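Local coordinates for protein putative isochorismatase (Streptomyces avermitilis, PDB 3KL2) that probably catalyses a hydrolysis in the manner of the isochorismatase-like cysteine hydrolases, though its natural substrate is not established, at residues I31-F37 and G158-C164; H45-A49 and A187-Q191; G133-F137 and S167-G172; M76-F82 and I126-R132; V151-G157 and F177-L182. All blocks are in the same frame, centred on the assembly; numbering follows the deposited sequence.

In the fold
Contacts 1, 4 and 5 belong to one parallel sheet with strands 26-31 and 153-159 at its centre, typical of the isochorismatase-like alpha/beta fold. Contact 5 is regular strand pairing and contact 4 pairs an outermost strand before opening into loops, whereas contact 1 lies where the two central strands give way to loops. Contact 3 holds helix 164-174, which links the two strands of contact 5. Contacts 1, 3, 4 and 5 are buried; contact 2 is partly exposed and joins its segments without a conventional hydrogen bond. Aromatic stacking dominates contact 1, threonine and aspartate hydrogen bonds contact 3; contact 5 combines backbone hydrogen bonds with aliphatic packing on both sheet faces. Contact 4 adds a bridging water, and its Lys131 reaches Glu32 of contact 1.

Contact 1 (I31-F37 and G158-C164); sequences IEYQNEF and GFLTNCC
Ile31 and Gly158 form a parallel bridge between the central strands 26-31 and 153-159 of the alpha/beta sheet, where both strands give way to loops. In the backbone, Phe159 N donates to Ile31 O at 3.1 Å, and Gly158 CA adds a C-H...O contact to the same oxygen. The aromatic interactions centre on Phe159. Its edge meets the face of Tyr33 in a T-shaped pair, planes at 73°, while its face lies against Phe37 in an offset stack with the planes 10° apart. Phe37 CB sits over the centre of the Phe159 ring, 3.8 Å above it. A leucine in place of Phe159 removes the ring, and would probably leave the Tyr33 face and the Phe37 ring without their aromatic mate. Among the polar groups, Tyr33 OH bonds to Thr61 and Glu32 OE1 to Lys131; together with Cys164, Glu32 and Lys131 are consistent with the acid-lysine-cysteine triad of this family. With Cys164 SG lying beside its own backbone N (chi1 -43°), the sulfur comes 3.4 Å from Glu32 OE2.

Contact 2 (H45-A49 and A187-Q191); sequences HGAVA and AATSQ
The flat groups that meet here are peptide carbonyls: Ala47 O is approached by Thr189 CA at 3.1 Å, and Ala188 O by Val48 CA at 3.6 Å. Each is a C-H...O contact, the angles at hydrogen being 147° and 146°, so the two backbones offer each other one alpha hydrogen and one oxygen. The imidazole of His45 stays on its own side, with Ala49 CB 4.2 Å above one face toward the rim and ND1 bonded to Phe37 O. Ala47 O also lies 3.3 Å from Thr189 O, an approach of two acceptors that brings no bond. In the alpha/beta fold this joins the N-terminal part of helix 45-55 to the loop that leads from strand 178-187 into helix 191-205, whose N-cap is Ser190, its OG bonded to Glu193 N. The side chains add a thin apolar layer. Thr189 holds CG2 anti to its carbonyl carbon (chi1 56°, measured to OG1), and this methyl touches Ala47 CB at 3.9 Å on the exposed side. Deeper in, Val48 CG1 rests against Ala188 O at 3.6 Å and also nears Thr189 CG2 at 4.1 Å, while the valine packs on Phe159 and Leu160.

Contact 3 (G133-F137 and S167-G172); sequences GLDTF and STMRTG
Thr168 OG1 is gripped by two groups of Thr136: Thr136 N donates to it at 3.0 Å with a nearly straight N-H (168°), and Thr136 OG1 donates at 2.8 Å. The same Thr168 hydroxyl is hydrogen-bonded to Cys164 O, a turn back in its helix, which leaves it well placed to accept from Thr136. A valine in its place would probably leave Thr136 N and the Thr136 hydroxyl without their acceptor and free that hydroxyl to turn. Asp135 supplies the second link. With CG opposite the backbone N (chi1 -178°), its carboxylate reaches to helix 164-174, where OD2 accepts from Thr171 OG1; this bond is modelled as very short. The other oxygen, Asp135 OD1, caps the following helix by accepting from Phe137 N at 2.9 Å, the donor standing above the carboxylate plane. Phe137 closes the apolar side, its CB 3.5 Å from Thr171 CG2 and its CE2 3.6 Å from Gly172 CA, while Thr168 O lies near the plane of the ring at its edge. Helix 136-139 is thereby pinned to helix 164-174, with helix 142-149 and strand 153-159 packing on Phe137 and Glu174 of the second subunit accepting from Leu134 N and Asp135 N.

Contact 4 (M76-F82 and I126-R132); sequences MHAPITF and IVIEGKR
Lys131 leans along the loop after strand 75-78, its CB 3.3 Å from Pro79 O. Next, CG lies against Ile80 CB at 4.0 Å and CD passes Ala78 O and Pro79 O. The chain runs extended as far as CE, which touches Thr136, and bends only at the last torsion (chi4 -48°). That bend takes NZ to Gly133 O and Leu134 O, so the amine is held by several oxygens at what is probably the active site. A water fastens the root of the same residue: it accepts from Lys131 N and donates to Pro79 O at 2.7 Å and to Ile128 O, filling in where the two segments part beyond the strands. Upstream, parallel pairing is regular, with His77 N bonded to Ile126 O at 2.9 Å and Ile128 N to His77 O at 2.8 Å. Met76 and Ile126 lie side by side, CE to CD1 3.9 Å. At the far end Arg132 O meets the edge of the Phe82 ring, 3.3 Å from CE1, while the guanidinium pairs with Glu88 and with Glu129 of the third subunit. Strand 126-127 is outermost within the chain; strand 75-78 separates it from strand 26-31, and helix 142-149 covers Met76, Ile126 and Ile128.

Contact 5 (V151-G157 and F177-L182); sequences VDTIVLG and FRVITL
Arg178 and Thr153 reach across each other on one face of two parallel strands. A bend in the arginine at chi3 (63°) turns the guanidinium side-on, and NE and NH2 both donate to Thr153 OG1, at 3.0 and 3.2 Å. The oxygen lies in the guanidinium plane and itself donates a hydrogen bond to Asp152 OD1, so a single hydroxyl joins arginine and aspartate. Farther along this face Val155 and Ile180 lie side by side pointing the same way. Val155 also crosses Leu182, its CG1 3.7 Å from Leu182 CG. On the other face Leu156 crosses Val179, CD1 to CG1 3.9 Å, and both pack on Met169. Phe177, before the strand, turns its edge to Val151 O, with CE1 3.3 Å away. Five backbone hydrogen bonds run between the segments, Ile180 N to Ile154 O being almost straight at 174°. Segments 153-157 and 178-182 run 22° apart; helix 164-174 links the strands they belong to, a classic beta-alpha-beta crossover unit of the parallel alpha/beta sheet.

Contact 1 (I31-F37 and G158-C164)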
# COMPACT_ATOMS: atom_id res chain seq x y z
N ILE A 31 -4.42 -13.47 -14.73
CA ILE A 31 -5.20 -12.27 -14.57
C ILE A 31 -6.33 -12.31 -15.57
O ILE A 31 -6.09 -12.29 -16.78
CB ILE A 31 -4.39 -10.99 -14.80
CG1 ILE A 31 -3.23 -10.91 -13.82
CG2 ILE A 31 -5.30 -9.75 -14.64
CD1 ILE A 31 -2.33 -9.66 -13.99
N GLU A 32 -7.55 -12.33 -15.04
CA GLU A 32 -8.76 -12.17 -15.83
C GLU A 32 -8.98 -13.15 -16.98
O GLU A 32 -9.51 -12.78 -18.04
CB GLU A 32 -8.83 -10.72 -16.32
CG GLU A 32 -9.32 -9.81 -15.18
CD GLU A 32 -8.72 -8.44 -15.22
OE1 GLU A 32 -8.52 -7.91 -14.11
OE2 GLU A 32 -8.45 -7.93 -16.34
N TYR A 33 -8.66 -14.43 -16.76
CA TYR A 33 -9.05 -15.40 -17.74
C TYR A 33 -10.53 -15.73 -17.60
O TYR A 33 -10.88 -16.86 -17.29
CB TYR A 33 -8.22 -16.65 -17.60
CG TYR A 33 -6.80 -16.53 -18.09
CD1 TYR A 33 -6.42 -17.01 -19.33
CD2 TYR A 33 -5.82 -15.97 -17.28
CE1 TYR A 33 -5.07 -16.94 -19.75
CE2 TYR A 33 -4.51 -15.87 -17.70
CZ TYR A 33 -4.14 -16.38 -18.92
OH TYR A 33 -2.82 -16.28 -19.26
N GLN A 34 -11.38 -14.72 -17.84
CA GLN A 34 -12.80 -14.82 -17.69
C GLN A 34 -13.47 -14.80 -19.06
O GLN A 34 -12.93 -14.22 -19.99
CB GLN A 34 -13.35 -13.65 -16.86
CG GLN A 34 -12.99 -13.73 -15.36
CD GLN A 34 -12.99 -12.40 -14.72
OE1 GLN A 34 -11.98 -11.69 -14.78
NE2 GLN A 34 -14.13 -11.99 -14.18
N ASN A 35 -14.66 -15.40 -19.15
CA ASN A 35 -15.39 -15.50 -20.39
C ASN A 35 -15.45 -14.16 -21.09
O ASN A 35 -15.23 -14.10 -22.30
CB ASN A 35 -16.81 -16.07 -20.18
CG ASN A 35 -16.81 -17.53 -19.79
OD1 ASN A 35 -16.14 -18.35 -20.43
ND2 ASN A 35 -17.55 -17.88 -18.71
N GLU A 36 -15.65 -13.09 -20.33
CA GLU A 36 -15.83 -11.76 -20.90
C GLU A 36 -14.74 -11.39 -21.93
O GLU A 36 -15.02 -10.64 -22.88
CB GLU A 36 -15.93 -10.69 -19.81
CG GLU A 36 -16.85 -9.56 -20.19
CD GLU A 36 -18.30 -9.92 -19.95
OE1 GLU A 36 -18.74 -9.71 -18.80
OE2 GLU A 36 -19.00 -10.37 -20.91
N PHE A 37 -13.55 -11.98 -21.77
CA PHE A 37 -12.41 -11.79 -22.68
C PHE A 37 -12.16 -12.99 -23.57
O PHE A 37 -11.92 -12.85 -24.77
CB PHE A 37 -11.11 -11.58 -21.86
CG PHE A 37 -10.89 -10.18 -21.35
CD1 PHE A 37 -11.00 -9.08 -22.18
CD2 PHE A 37 -10.46 -9.99 -20.06
CE1 PHE A 37 -10.75 -7.76 -21.69
CE2 PHE A 37 -10.19 -8.68 -19.56
CZ PHE A 37 -10.34 -7.59 -20.37
N GLY A 158 -2.22 -13.31 -18.73
CA GLY A 158 -3.60 -12.93 -18.86
C GLY A 158 -3.82 -11.65 -19.64
O GLY A 158 -3.12 -11.37 -20.63
N PHE A 159 -4.78 -10.88 -19.18
CA PHE A 159 -5.32 -9.74 -19.91
C PHE A 159 -5.31 -8.52 -19.00
O PHE A 159 -5.36 -8.67 -17.76
CB PHE A 159 -6.79 -9.99 -20.24
CG PHE A 159 -7.06 -11.19 -21.11
CD1 PHE A 159 -7.23 -11.03 -22.48
CD2 PHE A 159 -7.22 -12.44 -20.56
CE1 PHE A 159 -7.55 -12.10 -23.29
CE2 PHE A 159 -7.54 -13.51 -21.33
CZ PHE A 159 -7.70 -13.35 -22.72
N LEU A 160 -5.20 -7.31 -19.55
CA LEU A 160 -4.67 -7.02 -20.86
C LEU A 160 -3.19 -6.74 -20.77
O LEU A 160 -2.77 -6.01 -19.86
CB LEU A 160 -5.32 -5.78 -21.43
CG LEU A 160 -6.81 -5.89 -21.72
CD1 LEU A 160 -7.44 -4.49 -21.76
CD2 LEU A 160 -7.03 -6.69 -22.98
N THR A 161 -2.44 -7.22 -21.77
CA THR A 161 -1.01 -6.98 -21.88
C THR A 161 -0.55 -5.60 -21.42
O THR A 161 0.37 -5.52 -20.63
CB THR A 161 -0.57 -7.06 -23.31
OG1 THR A 161 -0.92 -8.34 -23.83
CG2 THR A 161 0.94 -6.83 -23.40
N ASN A 162 -1.15 -4.52 -21.95
CA ASN A 162 -0.68 -3.17 -21.60
C ASN A 162 -1.49 -2.49 -20.51
O ASN A 162 -1.21 -1.35 -20.17
CB ASN A 162 -0.57 -2.24 -22.83
CG ASN A 162 -1.87 -2.12 -23.58
OD1 ASN A 162 -2.59 -3.10 -23.76
ND2 ASN A 162 -2.21 -0.91 -23.98
N CYS A 163 -2.46 -3.19 -19.94
CA CYS A 163 -3.28 -2.62 -18.92
C CYS A 163 -3.03 -3.32 -17.58
O CYS A 163 -1.99 -3.09 -16.96
CB CYS A 163 -4.73 -2.64 -19.36
SG CYS A 163 -5.77 -1.58 -18.33
N CYS A 164 -3.93 -4.21 -17.19
CA CYS A 164 -3.87 -4.97 -15.94
C CYS A 164 -2.60 -5.83 -15.81
O CYS A 164 -2.06 -5.95 -14.72
CB CYS A 164 -5.12 -5.87 -15.84
SG CYS A 164 -6.69 -5.02 -16.34

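Contact 2 (H45-A49 and A187-Q191)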
# COMPACT_ATOMS: atom_id res chain seq x y z
N HIS A 45 -14.61 -9.82 -25.89
CA HIS A 45 -13.89 -10.85 -26.62
C HIS A 45 -13.53 -10.42 -28.04
O HIS A 45 -12.47 -10.80 -28.53
CB HIS A 45 -14.71 -12.14 -26.68
CG HIS A 45 -14.12 -13.18 -27.58
ND1 HIS A 45 -12.94 -13.84 -27.27
CD2 HIS A 45 -14.53 -13.67 -28.77
CE1 HIS A 45 -12.66 -14.71 -28.24
NE2 HIS A 45 -13.61 -14.62 -29.16
N GLY A 46 -14.43 -9.68 -28.69
CA GLY A 46 -14.17 -9.19 -30.06
C GLY A 46 -12.87 -8.38 -30.13
O GLY A 46 -12.06 -8.52 -31.04
N ALA A 47 -12.67 -7.56 -29.11
CA ALA A 47 -11.50 -6.68 -29.04
C ALA A 47 -10.14 -7.40 -28.80
O ALA A 47 -9.11 -6.83 -29.09
CB ALA A 47 -11.73 -5.59 -27.96
N VAL A 48 -10.15 -8.63 -28.33
CA VAL A 48 -8.90 -9.33 -28.00
C VAL A 48 -8.68 -10.59 -28.83
O VAL A 48 -7.65 -11.28 -28.68
CB VAL A 48 -8.79 -9.72 -26.48
CG1 VAL A 48 -8.72 -8.46 -25.57
CG2 VAL A 48 -9.90 -10.68 -26.07
N ALA A 49 -9.66 -10.89 -29.68
CA ALA A 49 -9.69 -12.08 -30.49
C ALA A 49 -8.44 -12.17 -31.37
O ALA A 49 -7.78 -13.22 -31.37
CB ALA A 49 -10.99 -12.12 -31.35
N ALA A 187 -2.61 -11.08 -23.80
CA ALA A 187 -3.27 -10.50 -24.95
C ALA A 187 -3.80 -9.10 -24.65
O ALA A 187 -4.00 -8.73 -23.49
CB ALA A 187 -4.42 -11.42 -25.49
N ALA A 188 -4.00 -8.34 -25.72
CA ALA A 188 -4.44 -6.97 -25.65
C ALA A 188 -5.46 -6.73 -26.74
O ALA A 188 -5.80 -7.63 -27.50
CB ALA A 188 -3.27 -6.05 -25.85
N THR A 189 -5.92 -5.49 -26.82
CA THR A 189 -6.92 -5.13 -27.78
C THR A 189 -6.29 -4.78 -29.14
O THR A 189 -6.99 -4.52 -30.09
CB THR A 189 -7.78 -3.95 -27.25
OG1 THR A 189 -6.93 -2.85 -26.91
CG2 THR A 189 -8.56 -4.36 -26.01
N SER A 190 -4.96 -4.73 -29.21
CA SER A 190 -4.27 -4.40 -30.44
C SER A 190 -2.94 -5.10 -30.44
O SER A 190 -2.26 -5.14 -29.44
CB SER A 190 -4.09 -2.88 -30.59
OG SER A 190 -2.79 -2.54 -31.07
N GLN A 191 -2.58 -5.65 -31.59
CA GLN A 191 -1.28 -6.31 -31.76
C GLN A 191 -0.18 -5.28 -31.53
O GLN A 191 0.83 -5.59 -30.89
CB GLN A 191 -1.16 -6.91 -33.19
CG GLN A 191 0.04 -7.83 -33.39
CD GLN A 191 -0.09 -9.17 -32.65
OE1 GLN A 191 0.90 -9.74 -32.14
NE2 GLN A 191 -1.33 -9.65 -32.55

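Contact 3 (G133-F137 and S167-G172)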
# COMPACT_ATOMS: atom_id res chain seq x y z
N GLY A 133 -9.97 -2.89 -9.90
CA GLY A 133 -9.23 -2.00 -10.76
C GLY A 133 -8.38 -2.85 -11.62
O GLY A 133 -8.70 -4.01 -11.87
N LEU A 134 -7.28 -2.28 -12.09
CA LEU A 134 -6.44 -2.93 -13.07
C LEU A 134 -5.25 -3.60 -12.45
O LEU A 134 -4.86 -4.73 -12.82
CB LEU A 134 -5.98 -1.89 -14.09
CG LEU A 134 -7.07 -1.10 -14.87
CD1 LEU A 134 -8.23 -2.01 -15.38
CD2 LEU A 134 -7.59 0.05 -14.06
N ASP A 135 -4.60 -2.89 -11.55
CA ASP A 135 -3.47 -3.48 -10.85
C ASP A 135 -3.98 -4.56 -9.90
O ASP A 135 -4.80 -4.30 -9.08
CB ASP A 135 -2.75 -2.37 -10.08
CG ASP A 135 -1.53 -2.86 -9.36
OD1 ASP A 135 -1.24 -4.09 -9.39
OD2 ASP A 135 -0.85 -2.01 -8.73
N THR A 136 -3.52 -5.79 -10.03
CA THR A 136 -3.97 -6.84 -9.14
C THR A 136 -3.56 -6.54 -7.65
O THR A 136 -4.28 -6.87 -6.70
CB THR A 136 -3.42 -8.26 -9.63
OG1 THR A 136 -3.71 -8.43 -11.02
CG2 THR A 136 -4.07 -9.42 -8.89
N PHE A 137 -2.41 -5.89 -7.43
CA PHE A 137 -2.02 -5.54 -6.05
C PHE A 137 -2.85 -4.45 -5.41
O PHE A 137 -2.84 -4.33 -4.20
CB PHE A 137 -0.55 -5.16 -6.01
CG PHE A 137 0.41 -6.33 -6.23
CD1 PHE A 137 0.83 -7.10 -5.17
CD2 PHE A 137 0.86 -6.65 -7.50
CE1 PHE A 137 1.72 -8.18 -5.34
CE2 PHE A 137 1.77 -7.72 -7.71
CZ PHE A 137 2.19 -8.49 -6.62
N SER A 167 0.16 -3.32 -15.21
CA SER A 167 0.04 -2.65 -13.91
C SER A 167 0.49 -3.55 -12.76
O SER A 167 1.19 -3.10 -11.85
CB SER A 167 -1.36 -2.20 -13.66
OG SER A 167 -1.64 -1.12 -14.47
N THR A 168 0.09 -4.81 -12.83
CA THR A 168 0.49 -5.79 -11.88
C THR A 168 2.00 -6.07 -11.90
O THR A 168 2.58 -6.32 -10.87
CB THR A 168 -0.26 -7.07 -12.18
OG1 THR A 168 -1.67 -6.81 -12.09
CG2 THR A 168 0.18 -8.23 -11.20
N MET A 169 2.60 -6.15 -13.07
CA MET A 169 4.06 -6.23 -13.23
C MET A 169 4.78 -5.04 -12.58
O MET A 169 5.75 -5.18 -11.84
CB MET A 169 4.35 -6.22 -14.72
CG MET A 169 5.86 -6.42 -15.14
SD MET A 169 6.04 -6.15 -16.91
CE MET A 169 5.44 -4.49 -17.11
N ARG A 170 4.29 -3.83 -12.83
CA ARG A 170 4.96 -2.66 -12.28
C ARG A 170 4.98 -2.71 -10.75
O ARG A 170 6.04 -2.61 -10.11
CB ARG A 170 4.35 -1.39 -12.84
CG ARG A 170 4.68 -1.19 -14.30
CD ARG A 170 3.83 -0.08 -14.94
NE ARG A 170 4.23 0.14 -16.34
CZ ARG A 170 5.05 1.10 -16.76
NH1 ARG A 170 5.54 2.02 -15.91
NH2 ARG A 170 5.35 1.16 -18.05
N THR A 171 3.81 -2.94 -10.18
CA THR A 171 3.67 -2.97 -8.74
C THR A 171 4.42 -4.19 -8.17
O THR A 171 5.10 -4.10 -7.16
CB THR A 171 2.16 -2.87 -8.32
OG1 THR A 171 1.62 -1.67 -8.87
CG2 THR A 171 1.92 -2.84 -6.77
N GLY A 172 4.32 -5.33 -8.82
CA GLY A 172 5.09 -6.51 -8.41
C GLY A 172 6.56 -6.20 -8.24
O GLY A 172 7.24 -6.61 -7.25

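Contact 4 (M76-F82 and I126-R132)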
# COMPACT_ATOMS: atom_id res chain seq x y z
N MET A 76 -2.70 -19.12 -8.88
CA MET A 76 -3.57 -18.10 -8.28
C MET A 76 -4.38 -17.35 -9.36
O MET A 76 -3.78 -16.75 -10.23
CB MET A 76 -2.70 -17.09 -7.58
CG MET A 76 -1.91 -17.67 -6.42
SD MET A 76 -1.13 -16.41 -5.44
CE MET A 76 -0.26 -17.52 -4.36
N HIS A 77 -5.71 -17.38 -9.29
CA HIS A 77 -6.56 -16.73 -10.30
C HIS A 77 -7.01 -15.38 -9.82
O HIS A 77 -7.43 -15.22 -8.68
CB HIS A 77 -7.84 -17.56 -10.56
CG HIS A 77 -7.61 -18.94 -11.11
ND1 HIS A 77 -7.43 -19.19 -12.45
CD2 HIS A 77 -7.61 -20.15 -10.49
CE1 HIS A 77 -7.30 -20.49 -12.64
NE2 HIS A 77 -7.41 -21.10 -11.47
N ALA A 78 -7.00 -14.39 -10.71
CA ALA A 78 -7.30 -13.02 -10.34
C ALA A 78 -8.35 -12.50 -11.28
O ALA A 78 -8.04 -11.80 -12.23
CB ALA A 78 -6.05 -12.16 -10.36
N PRO A 79 -9.61 -12.87 -11.04
CA PRO A 79 -10.72 -12.39 -11.84
C PRO A 79 -11.15 -11.04 -11.36
O PRO A 79 -10.95 -10.71 -10.20
CB PRO A 79 -11.81 -13.44 -11.58
CG PRO A 79 -11.61 -13.83 -10.18
CD PRO A 79 -10.07 -13.76 -9.97
N ILE A 80 -11.73 -10.24 -12.23
CA ILE A 80 -12.30 -8.96 -11.81
C ILE A 80 -13.82 -9.11 -11.89
O ILE A 80 -14.32 -9.70 -12.85
CB ILE A 80 -11.74 -7.84 -12.71
CG1 ILE A 80 -12.22 -6.46 -12.25
CG2 ILE A 80 -12.18 -7.99 -14.13
CD1 ILE A 80 -11.90 -5.34 -13.26
N THR A 81 -14.57 -8.59 -10.91
CA THR A 81 -16.04 -8.67 -10.92
C THR A 81 -16.62 -7.42 -10.29
O THR A 81 -15.92 -6.80 -9.49
CB THR A 81 -16.53 -9.82 -10.03
OG1 THR A 81 -16.17 -9.51 -8.69
CG2 THR A 81 -15.94 -11.14 -10.40
N PHE A 82 -17.88 -7.07 -10.59
CA PHE A 82 -18.52 -5.90 -9.97
C PHE A 82 -19.93 -6.25 -9.54
O PHE A 82 -20.64 -6.88 -10.27
CB PHE A 82 -18.53 -4.64 -10.91
CG PHE A 82 -17.14 -4.26 -11.40
CD1 PHE A 82 -16.43 -3.23 -10.80
CD2 PHE A 82 -16.52 -4.99 -12.41
CE1 PHE A 82 -15.14 -2.91 -11.20
CE2 PHE A 82 -15.23 -4.65 -12.83
CZ PHE A 82 -14.54 -3.61 -12.22
N ILE A 126 -5.80 -21.09 -5.62
CA ILE A 126 -6.22 -19.92 -4.87
C ILE A 126 -6.95 -19.00 -5.82
O ILE A 126 -6.51 -18.81 -6.95
CB ILE A 126 -4.97 -19.24 -4.21
CG1 ILE A 126 -4.41 -20.15 -3.11
CG2 ILE A 126 -5.28 -17.85 -3.70
CD1 ILE A 126 -2.92 -19.87 -2.75
N VAL A 127 -8.07 -18.47 -5.40
CA VAL A 127 -8.81 -17.50 -6.19
C VAL A 127 -8.73 -16.18 -5.42
O VAL A 127 -9.35 -16.03 -4.37
CB VAL A 127 -10.28 -17.95 -6.50
CG1 VAL A 127 -11.10 -16.87 -7.21
CG2 VAL A 127 -10.29 -19.24 -7.37
N ILE A 128 -7.91 -15.26 -5.93
CA ILE A 128 -7.68 -13.92 -5.36
C ILE A 128 -8.96 -13.12 -5.37
O ILE A 128 -9.66 -13.12 -6.37
CB ILE A 128 -6.58 -13.19 -6.22
CG1 ILE A 128 -5.25 -13.94 -6.10
CG2 ILE A 128 -6.44 -11.74 -5.87
CD1 ILE A 128 -4.82 -14.44 -4.65
N GLU A 129 -9.25 -12.43 -4.29
CA GLU A 129 -10.49 -11.69 -4.15
C GLU A 129 -10.29 -10.20 -4.01
O GLU A 129 -9.29 -9.74 -3.48
CB GLU A 129 -11.23 -12.12 -2.89
CG GLU A 129 -11.56 -13.62 -2.76
CD GLU A 129 -11.96 -14.02 -1.31
OE1 GLU A 129 -12.17 -15.22 -1.09
OE2 GLU A 129 -12.08 -13.14 -0.40
N GLY A 130 -11.30 -9.45 -4.41
CA GLY A 130 -11.29 -8.04 -4.25
C GLY A 130 -11.16 -7.25 -5.57
O GLY A 130 -11.57 -6.09 -5.58
N LYS A 131 -10.61 -7.86 -6.63
CA LYS A 131 -10.19 -7.08 -7.80
C LYS A 131 -11.30 -6.21 -8.36
O LYS A 131 -12.33 -6.72 -8.77
CB LYS A 131 -9.63 -7.91 -8.96
CG LYS A 131 -8.84 -7.05 -10.02
CD LYS A 131 -7.96 -7.96 -10.90
CE LYS A 131 -6.88 -7.23 -11.77
NZ LYS A 131 -7.41 -6.06 -12.56
N ARG A 132 -11.05 -4.92 -8.38
CA ARG A 132 -11.96 -3.94 -8.95
C ARG A 132 -11.30 -2.94 -9.90
O ARG A 132 -11.98 -2.24 -10.61
CB ARG A 132 -12.61 -3.15 -7.84
CG ARG A 132 -13.59 -3.94 -7.04
CD ARG A 132 -14.79 -4.28 -7.83
NE ARG A 132 -15.84 -4.80 -7.00
CZ ARG A 132 -15.88 -6.03 -6.49
NH1 ARG A 132 -14.90 -6.92 -6.73
NH2 ARG A 132 -16.93 -6.38 -5.76
O HOH W 1 -10.11 -10.69 -7.63

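Contact 5 (V151-G157 and F177-L182)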
# COMPACT_ATOMS: atom_id res chain seq x y z
N VAL A 151 6.14 -16.54 -1.11
CA VAL A 151 6.42 -16.44 -2.53
C VAL A 151 7.22 -15.18 -2.85
O VAL A 151 6.86 -14.09 -2.49
CB VAL A 151 5.16 -16.47 -3.39
CG1 VAL A 151 5.54 -16.26 -4.86
CG2 VAL A 151 4.41 -17.82 -3.20
N ASP A 152 8.35 -15.33 -3.52
CA ASP A 152 9.07 -14.17 -3.99
C ASP A 152 9.31 -14.21 -5.51
O ASP A 152 10.17 -13.51 -6.01
CB ASP A 152 10.39 -14.06 -3.23
CG ASP A 152 11.31 -15.20 -3.55
OD1 ASP A 152 11.25 -15.71 -4.68
OD2 ASP A 152 12.10 -15.60 -2.69
N THR A 153 8.58 -15.05 -6.23
CA THR A 153 8.63 -15.06 -7.68
C THR A 153 7.24 -15.29 -8.24
O THR A 153 6.70 -16.37 -8.06
CB THR A 153 9.54 -16.20 -8.23
OG1 THR A 153 10.87 -16.02 -7.77
CG2 THR A 153 9.54 -16.22 -9.75
N ILE A 154 6.71 -14.33 -8.98
CA ILE A 154 5.38 -14.49 -9.59
C ILE A 154 5.52 -14.56 -11.12
O ILE A 154 6.22 -13.74 -11.74
CB ILE A 154 4.37 -13.35 -9.14
CG1 ILE A 154 4.85 -11.95 -9.52
CG2 ILE A 154 4.21 -13.36 -7.64
CD1 ILE A 154 3.90 -10.76 -9.04
N VAL A 155 4.89 -15.58 -11.72
CA VAL A 155 4.83 -15.77 -13.16
C VAL A 155 3.48 -15.30 -13.65
O VAL A 155 2.48 -15.76 -13.17
CB VAL A 155 4.98 -17.27 -13.54
CG1 VAL A 155 4.91 -17.42 -15.01
CG2 VAL A 155 6.28 -17.84 -12.96
N LEU A 156 3.46 -14.36 -14.58
CA LEU A 156 2.22 -13.59 -14.90
C LEU A 156 1.76 -13.90 -16.27
O LEU A 156 2.57 -13.97 -17.21
CB LEU A 156 2.47 -12.11 -14.90
CG LEU A 156 2.54 -11.35 -13.61
CD1 LEU A 156 2.63 -9.88 -13.98
CD2 LEU A 156 1.26 -11.64 -12.73
N GLY A 157 0.43 -13.98 -16.38
CA GLY A 157 -0.24 -14.17 -17.62
C GLY A 157 -1.61 -13.53 -17.54
O GLY A 157 -2.08 -13.24 -16.43
N PHE A 177 9.23 -8.53 -5.64
CA PHE A 177 9.05 -9.80 -6.33
C PHE A 177 9.93 -9.89 -7.57
O PHE A 177 10.18 -8.91 -8.22
CB PHE A 177 7.57 -10.01 -6.73
CG PHE A 177 6.62 -10.07 -5.55
CD1 PHE A 177 6.54 -11.20 -4.76
CD2 PHE A 177 5.82 -9.00 -5.23
CE1 PHE A 177 5.70 -11.28 -3.69
CE2 PHE A 177 4.94 -9.08 -4.16
CZ PHE A 177 4.88 -10.23 -3.40
N ARG A 178 10.44 -11.08 -7.85
CA ARG A 178 10.98 -11.39 -9.13
C ARG A 178 9.77 -11.69 -10.03
O ARG A 178 9.16 -12.77 -9.94
CB ARG A 178 11.87 -12.63 -9.05
CG ARG A 178 12.31 -13.06 -10.44
CD ARG A 178 13.35 -14.11 -10.42
NE ARG A 178 12.90 -15.35 -9.81
CZ ARG A 178 13.46 -16.53 -10.03
NH1 ARG A 178 14.51 -16.61 -10.84
NH2 ARG A 178 12.99 -17.62 -9.47
N VAL A 179 9.39 -10.72 -10.85
CA VAL A 179 8.29 -10.90 -11.80
C VAL A 179 8.76 -11.56 -13.11
O VAL A 179 9.71 -11.12 -13.72
CB VAL A 179 7.64 -9.56 -12.14
CG1 VAL A 179 6.37 -9.77 -12.92
CG2 VAL A 179 7.40 -8.75 -10.83
N ILE A 180 8.08 -12.59 -13.54
CA ILE A 180 8.31 -13.20 -14.85
C ILE A 180 7.01 -12.98 -15.63
O ILE A 180 5.94 -13.31 -15.13
CB ILE A 180 8.57 -14.70 -14.72
CG1 ILE A 180 9.93 -14.95 -14.08
CG2 ILE A 180 8.52 -15.39 -16.07
CD1 ILE A 180 10.06 -16.37 -13.57
N THR A 181 7.11 -12.36 -16.81
CA THR A 181 5.95 -12.20 -17.70
C THR A 181 6.03 -13.22 -18.80
O THR A 181 7.08 -13.41 -19.39
CB THR A 181 5.86 -10.80 -18.34
OG1 THR A 181 7.12 -10.45 -18.92
CG2 THR A 181 5.48 -9.75 -17.27
N LEU A 182 4.91 -13.89 -19.04
CA LEU A 182 4.76 -14.89 -20.05
C LEU A 182 4.36 -14.19 -21.34
O LEU A 182 3.16 -13.87 -21.56
CB LEU A 182 3.69 -15.90 -19.65
CG LEU A 182 4.01 -16.90 -18.51
CD1 LEU A 182 2.75 -17.51 -17.97
CD2 LEU A 182 4.95 -17.99 -19.01